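Local coordinates for protein alcohol dehydrogenase, zinc-containing (Streptococcus pneumoniae serotype 2, PDB 5YLN) that probably oxidises alcohols with NAD+ as a zinc-dependent alcohol dehydrogenase of the medium-chain type, holding zinc ions at two sites, at residues 178-183 against 199-204; 183-188 against 210-215. All coordinates share one frame; numbering follows the deposited sequence.

How the interactions relate
Both contacts lie in the Rossmann-type, probably nucleotide-binding, domain and draw on helix 182-191, whose start closes the first segment of interaction 1 and whose first turns form one side of interaction 2. Interaction 1 is buried and mixed: a parallel strand pair ends in a turn whose backbone N-H groups are taken up by a carbonyl and a carboxylate, beside apolar contacts of I178 with V202. Interaction 2 is only partly buried and has no hydrogen bond across it; two neighbouring helices and the phenylalanine at the end of 210-215 meet through apolar side chains. The two join directly, where M201 and S180 of interaction 1 pack on A212, L185 and L188 of interaction 2.

Interaction 1 of 2, residues 178-183 against 199-204; sequences IGSGPV and LIMVDL
S180 N donates to D203 OD2 at 2.8 Å, reaching the carboxylate on its anti lone pair, away from OD1. D203 CG lies anti to its own backbone N (chi1 -161°), which carries the carboxylate across to the turn after strand 174-178. One residue earlier, G179 N bonds to V202 O at 2.9 Å and extends the parallel pairing of I178 with V202. Those two side chains stand side by side on one face of the sheet, I178 CD1 resting 3.6 Å from V202 CB, and helix 252-261 covers them through F257. Toward helix 206-214, S180 OG lies 3.4 Å from M201 CG, and the bent methionine chain keeps SD close to the same hydroxyl. G179 turns the chain with a positive phi (114°), a conformation that suits glycine. In the second shell, R208 forms a salt bridge with D203 OD1 and D205 N also bonds to it, so both carboxylate oxygens are engaged and the group's rotation is restrained. The glycine turn, G181 as N-cap of helix 182-191 and an acidic residue ending the second strand are consistent with the beta-alpha-beta dinucleotide-binding motif of a Rossmann fold.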
ATOM      1  N   ILE A 178      -8.295  14.949   1.184  1.00 28.07           N
ATOM      2  CA  ILE A 178      -7.978  15.663   2.412  1.00 28.64           C
ATOM      3  C   ILE A 178      -7.002  16.769   2.045  1.00 31.67           C
ATOM      4  O   ILE A 178      -5.808  16.523   1.828  1.00 34.32           O
ATOM      5  CB  ILE A 178      -7.392  14.741   3.486  1.00 40.94           C
ATOM      6  CG1 ILE A 178      -8.214  13.455   3.560  1.00 39.16           C
ATOM      7  CG2 ILE A 178      -7.395  15.455   4.837  1.00 36.38           C
ATOM      8  CD1 ILE A 178      -9.662  13.684   3.874  1.00 38.02           C
ATOM      9  N   GLY A 179      -7.507  17.985   1.993  1.00 30.84           N
ATOM     10  CA  GLY A 179      -6.666  19.117   1.695  1.00 33.36           C
ATOM     11  C   GLY A 179      -7.089  19.695   0.373  1.00 32.24           C
ATOM     12  O   GLY A 179      -6.921  19.062  -0.671  1.00 33.10           O
ATOM     13  N   SER A 180      -7.660  20.892   0.420  1.00 36.96           N
ATOM     14  CA  SER A 180      -8.250  21.535  -0.741  1.00 42.39           C
ATOM     15  C   SER A 180      -7.351  22.628  -1.311  1.00 43.70           C
ATOM     16  O   SER A 180      -7.848  23.521  -1.994  1.00 39.52           O
ATOM     17  CB  SER A 180      -9.622  22.103  -0.366  1.00 42.75           C
ATOM     18  OG  SER A 180     -10.440  22.279  -1.505  1.00 44.52           O
ATOM     19  N   GLY A 181      -6.041  22.580  -1.032  1.00 40.99           N
ATOM     20  CA  GLY A 181      -5.085  23.447  -1.685  1.00 39.93           C
ATOM     21  C   GLY A 181      -4.847  23.002  -3.118  1.00 43.10           C
ATOM     22  O   GLY A 181      -5.602  22.194  -3.664  1.00 38.95           O
ATOM     23  N   PRO A 182      -3.774  23.504  -3.745  1.00 40.49           N
ATOM     24  CA  PRO A 182      -3.547  23.196  -5.181  1.00 30.54           C
ATOM     25  C   PRO A 182      -3.453  21.700  -5.531  1.00 40.23           C
ATOM     26  O   PRO A 182      -4.057  21.262  -6.529  1.00 30.95           O
ATOM     27  CB  PRO A 182      -2.251  23.950  -5.487  1.00 30.12           C
ATOM     28  CG  PRO A 182      -2.322  25.158  -4.533  1.00 37.09           C
ATOM     29  CD  PRO A 182      -2.911  24.597  -3.247  1.00 29.95           C
ATOM     30  N   VAL A 183      -2.704  20.902  -4.765  1.00 32.50           N
ATOM     31  CA  VAL A 183      -2.551  19.488  -5.130  1.00 34.99           C
ATOM     32  C   VAL A 183      -3.859  18.736  -4.912  1.00 38.99           C
ATOM     33  O   VAL A 183      -4.221  17.841  -5.689  1.00 34.70           O
ATOM     34  CB  VAL A 183      -1.393  18.837  -4.353  1.00 35.46           C
ATOM     35  CG1 VAL A 183      -1.295  17.334  -4.693  1.00 32.24           C
ATOM     36  CG2 VAL A 183      -0.073  19.550  -4.661  1.00 36.04           C
ATOM     37  N   LEU A 199     -17.133  12.298  -4.468  1.00 31.50           N
ATOM     38  CA  LEU A 199     -15.883  13.035  -4.377  1.00 33.56           C
ATOM     39  C   LEU A 199     -16.075  14.013  -3.232  1.00 39.58           C
ATOM     40  O   LEU A 199     -16.665  15.086  -3.412  1.00 36.10           O
ATOM     41  CB  LEU A 199     -15.561  13.765  -5.668  1.00 38.34           C
ATOM     42  CG  LEU A 199     -14.733  13.024  -6.695  1.00 39.04           C
ATOM     43  CD1 LEU A 199     -14.742  13.813  -7.998  1.00 37.18           C
ATOM     44  CD2 LEU A 199     -13.341  12.872  -6.176  1.00 28.40           C
ATOM     45  N   ILE A 200     -15.585  13.632  -2.065  1.00 28.09           N
ATOM     46  CA  ILE A 200     -15.805  14.372  -0.835  1.00 31.33           C
ATOM     47  C   ILE A 200     -14.550  15.198  -0.555  1.00 39.31           C
ATOM     48  O   ILE A 200     -13.472  14.645  -0.312  1.00 36.34           O
ATOM     49  CB  ILE A 200     -16.129  13.413   0.313  1.00 35.62           C
ATOM     50  CG1 ILE A 200     -17.262  12.474  -0.124  1.00 38.49           C
ATOM     51  CG2 ILE A 200     -16.462  14.197   1.577  1.00 32.92           C
ATOM     52  CD1 ILE A 200     -17.393  11.195   0.694  1.00 37.54           C
ATOM     53  N   MET A 201     -14.660  16.523  -0.627  1.00 29.02           N
ATOM     54  CA  MET A 201     -13.532  17.373  -0.269  1.00 32.84           C
ATOM     55  C   MET A 201     -13.603  17.681   1.218  1.00 29.72           C
ATOM     56  O   MET A 201     -14.657  18.081   1.725  1.00 34.37           O
ATOM     57  CB  MET A 201     -13.512  18.673  -1.077  1.00 39.01           C
ATOM     58  CG  MET A 201     -12.194  19.472  -0.936  1.00 48.89           C
ATOM     59  SD  MET A 201     -10.801  18.799  -1.901  1.00 56.06           S
ATOM     60  CE  MET A 201     -11.724  18.109  -3.222  1.00 29.12           C
ATOM     61  N   VAL A 202     -12.484  17.481   1.909  1.00 41.64           N
ATOM     62  CA  VAL A 202     -12.363  17.736   3.343  1.00 34.21           C
ATOM     63  C   VAL A 202     -11.286  18.791   3.542  1.00 32.59           C
ATOM     64  O   VAL A 202     -10.179  18.655   3.004  1.00 30.30           O
ATOM     65  CB  VAL A 202     -12.025  16.447   4.118  1.00 36.81           C
ATOM     66  CG1 VAL A 202     -11.950  16.716   5.637  1.00 32.97           C
ATOM     67  CG2 VAL A 202     -13.058  15.394   3.817  1.00 32.44           C
ATOM     68  N   ASP A 203     -11.621  19.845   4.294  1.00 34.03           N
ATOM     69  CA  ASP A 203     -10.712  20.951   4.582  1.00 39.23           C
ATOM     70  C   ASP A 203     -11.285  21.761   5.751  1.00 42.12           C
ATOM     71  O   ASP A 203     -12.433  21.573   6.162  1.00 45.25           O
ATOM     72  CB  ASP A 203     -10.496  21.807   3.325  1.00 43.41           C
ATOM     73  CG  ASP A 203      -9.245  22.666   3.398  1.00 47.75           C
ATOM     74  OD1 ASP A 203      -9.168  23.523   4.302  1.00 59.44           O
ATOM     75  OD2 ASP A 203      -8.337  22.487   2.560  1.00 49.01           O
ATOM     76  N   LEU A 204     -10.460  22.659   6.297  1.00 46.98           N
ATOM     77  CA  LEU A 204     -10.889  23.597   7.338  1.00 48.26           C
ATOM     78  C   LEU A 204     -11.497  24.869   6.757  1.00 47.30           C
ATOM     79  O   LEU A 204     -12.458  25.405   7.313  1.00 49.29           O
ATOM     80  CB  LEU A 204      -9.709  23.975   8.240  1.00 52.14           C
ATOM     81  CG  LEU A 204      -8.818  22.839   8.762  1.00 64.20           C
ATOM     82  CD1 LEU A 204      -7.472  23.375   9.247  1.00 65.46           C
ATOM     83  CD2 LEU A 204      -9.509  22.056   9.875  1.00 66.35           C
TER

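Interaction 2 of 2, residues 183-188 against 210-215; sequences VGLAAL and ETALSF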
ATOM      1  N   VAL A 183      -2.704  20.902  -4.765  1.00 32.50           N
ATOM      2  CA  VAL A 183      -2.551  19.488  -5.130  1.00 34.99           C
ATOM      3  C   VAL A 183      -3.859  18.736  -4.912  1.00 38.99           C
ATOM      4  O   VAL A 183      -4.221  17.841  -5.689  1.00 34.70           O
ATOM      5  CB  VAL A 183      -1.393  18.837  -4.353  1.00 35.46           C
ATOM      6  CG1 VAL A 183      -1.295  17.334  -4.693  1.00 32.24           C
ATOM      7  CG2 VAL A 183      -0.073  19.550  -4.661  1.00 36.04           C
ATOM      8  N   GLY A 184      -4.609  19.111  -3.875  1.00 35.96           N
ATOM      9  CA  GLY A 184      -5.904  18.491  -3.662  1.00 34.30           C
ATOM     10  C   GLY A 184      -6.877  18.773  -4.792  1.00 32.20           C
ATOM     11  O   GLY A 184      -7.601  17.875  -5.237  1.00 29.32           O
ATOM     12  N   LEU A 185      -6.910  20.022  -5.269  1.00 32.20           N
ATOM     13  CA  LEU A 185      -7.775  20.369  -6.395  1.00 30.04           C
ATOM     14  C   LEU A 185      -7.330  19.665  -7.671  1.00 35.78           C
ATOM     15  O   LEU A 185      -8.168  19.221  -8.466  1.00 33.36           O
ATOM     16  CB  LEU A 185      -7.805  21.883  -6.593  1.00 28.86           C
ATOM     17  CG  LEU A 185      -8.535  22.600  -5.455  1.00 34.27           C
ATOM     18  CD1 LEU A 185      -8.351  24.145  -5.472  1.00 31.48           C
ATOM     19  CD2 LEU A 185     -10.025  22.191  -5.481  1.00 28.44           C
ATOM     20  N   ALA A 186      -6.015  19.543  -7.876  1.00 29.14           N
ATOM     21  CA  ALA A 186      -5.509  18.838  -9.048  1.00 30.52           C
ATOM     22  C   ALA A 186      -5.937  17.372  -9.041  1.00 33.09           C
ATOM     23  O   ALA A 186      -6.319  16.820 -10.083  1.00 34.10           O
ATOM     24  CB  ALA A 186      -3.987  18.959  -9.102  1.00 30.32           C
ATOM     25  N   ALA A 187      -5.877  16.730  -7.873  1.00 30.15           N
ATOM     26  CA  ALA A 187      -6.381  15.365  -7.736  1.00 34.25           C
ATOM     27  C   ALA A 187      -7.887  15.299  -7.972  1.00 35.12           C
ATOM     28  O   ALA A 187      -8.396  14.319  -8.533  1.00 29.74           O
ATOM     29  CB  ALA A 187      -6.045  14.833  -6.346  1.00 26.89           C
ATOM     30  N   LEU A 188      -8.615  16.316  -7.504  1.00 30.28           N
ATOM     31  CA  LEU A 188     -10.052  16.384  -7.719  1.00 29.34           C
ATOM     32  C   LEU A 188     -10.388  16.404  -9.210  1.00 33.87           C
ATOM     33  O   LEU A 188     -11.308  15.707  -9.657  1.00 35.12           O
ATOM     34  CB  LEU A 188     -10.606  17.622  -7.026  1.00 26.78           C
ATOM     35  CG  LEU A 188     -12.081  17.959  -7.246  1.00 32.70           C
ATOM     36  CD1 LEU A 188     -13.002  16.826  -6.761  1.00 29.38           C
ATOM     37  CD2 LEU A 188     -12.417  19.275  -6.531  1.00 27.68           C
ATOM     38  N   GLU A 210     -15.683  25.608  -1.053  1.00 46.64           N
ATOM     39  CA  GLU A 210     -16.582  26.147  -2.070  1.00 44.57           C
ATOM     40  C   GLU A 210     -15.959  26.068  -3.457  1.00 35.75           C
ATOM     41  O   GLU A 210     -16.636  25.724  -4.429  1.00 37.37           O
ATOM     42  CB  GLU A 210     -16.959  27.593  -1.737  1.00 45.85           C
ATOM     43  CG  GLU A 210     -18.150  27.718  -0.806  1.00 44.77           C
ATOM     44  CD  GLU A 210     -19.422  27.115  -1.396  1.00 60.34           C
ATOM     45  OE1 GLU A 210     -19.867  27.564  -2.481  1.00 64.75           O
ATOM     46  OE2 GLU A 210     -19.980  26.187  -0.771  1.00 61.65           O
ATOM     47  N   THR A 211     -14.671  26.388  -3.572  1.00 33.70           N
ATOM     48  CA  THR A 211     -13.992  26.222  -4.853  1.00 33.45           C
ATOM     49  C   THR A 211     -13.987  24.749  -5.274  1.00 38.24           C
ATOM     50  O   THR A 211     -14.126  24.431  -6.459  1.00 36.04           O
ATOM     51  CB  THR A 211     -12.564  26.778  -4.760  1.00 32.24           C
ATOM     52  OG1 THR A 211     -12.600  28.175  -4.434  1.00 44.85           O
ATOM     53  CG2 THR A 211     -11.812  26.593  -6.081  1.00 42.08           C
ATOM     54  N   ALA A 212     -13.849  23.832  -4.309  1.00 33.78           N
ATOM     55  CA  ALA A 212     -13.818  22.410  -4.647  1.00 36.05           C
ATOM     56  C   ALA A 212     -15.132  21.970  -5.286  1.00 30.14           C
ATOM     57  O   ALA A 212     -15.137  21.258  -6.296  1.00 32.12           O
ATOM     58  CB  ALA A 212     -13.517  21.579  -3.400  1.00 33.50           C
ATOM     59  N   LEU A 213     -16.260  22.396  -4.710  1.00 33.53           N
ATOM     60  CA  LEU A 213     -17.555  22.136  -5.332  1.00 39.55           C
ATOM     61  C   LEU A 213     -17.617  22.723  -6.736  1.00 42.20           C
ATOM     62  O   LEU A 213     -18.156  22.091  -7.653  1.00 46.67           O
ATOM     63  CB  LEU A 213     -18.679  22.694  -4.460  1.00 41.97           C
ATOM     64  CG  LEU A 213     -18.848  22.090  -3.056  1.00 39.27           C
ATOM     65  CD1 LEU A 213     -19.993  22.774  -2.302  1.00 36.59           C
ATOM     66  CD2 LEU A 213     -19.084  20.601  -3.117  1.00 38.71           C
ATOM     67  N   SER A 214     -17.046  23.918  -6.933  1.00 41.78           N
ATOM     68  CA  SER A 214     -16.963  24.488  -8.276  1.00 39.38           C
ATOM     69  C   SER A 214     -16.203  23.576  -9.222  1.00 37.45           C
ATOM     70  O   SER A 214     -16.510  23.518 -10.418  1.00 37.24           O
ATOM     71  CB  SER A 214     -16.273  25.857  -8.251  1.00 40.62           C
ATOM     72  OG  SER A 214     -17.207  26.881  -8.038  1.00 54.43           O
ATOM     73  N   PHE A 215     -15.166  22.909  -8.725  1.00 32.17           N
ATOM     74  CA  PHE A 215     -14.343  22.058  -9.573  1.00 32.69           C
ATOM     75  C   PHE A 215     -14.935  20.662  -9.783  1.00 33.99           C
ATOM     76  O   PHE A 215     -14.328  19.847 -10.488  1.00 38.44           O
ATOM     77  CB  PHE A 215     -12.933  21.926  -8.991  1.00 39.61           C
ATOM     78  CG  PHE A 215     -12.041  23.099  -9.261  1.00 39.24           C
ATOM     79  CD1 PHE A 215     -12.564  24.375  -9.436  1.00 41.72           C
ATOM     80  CD2 PHE A 215     -10.667  22.928  -9.342  1.00 37.77           C
ATOM     81  CE1 PHE A 215     -11.724  25.464  -9.678  1.00 44.05           C
ATOM     82  CE2 PHE A 215      -9.821  24.018  -9.583  1.00 40.52           C
ATOM     83  CZ  PHE A 215     -10.357  25.286  -9.751  1.00 38.62           C
TER
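F215, which packs on L188, has its backbone N held twice: by T211 O at 2.9 Å and, weakly, by A212 O. L188 CD2 lies against A212 O in van der Waals contact, at 3.4 Å. No hydrogen bond crosses between the segments; the axes of 183-188 and 210-214 come within 10.5 Å of each other and are inclined by 23°, and apolar side chains fill the interval. L188 CG is anti to the backbone N (chi1 174°), which sends CD2 across to the other segment, where it also meets F215 CB at 3.7 Å and A212 CB at 4.0 Å. One turn earlier, L185 reaches the same alanine with CD2, 4.1 Å from A212 CB, so the small A212 side chain receives a methyl from each leucine. L185 CD2 also approaches the F215 ring obliquely, 4.0 Å from CD2 of the phenylalanine, and L185 CB lies near CD2 and CE2 of the ring; the two side chains cross at about a right angle. At the more open margin L185 CD1 grazes T211 CG2 at 4.3 Å. Outside the pair, K318 makes a cation-pi contact with the F215 ring and L319 touches both F215 and L185, while M201 of strand 198-203 packs beneath L188 and A212. Q192 NE2 bonds to both L188 O and F215 O, bridging the backbones of the two chain segments. Two nearly parallel helices laid side by side over one face of a parallel sheet are the alpha/beta layering of a Rossmann-type domain.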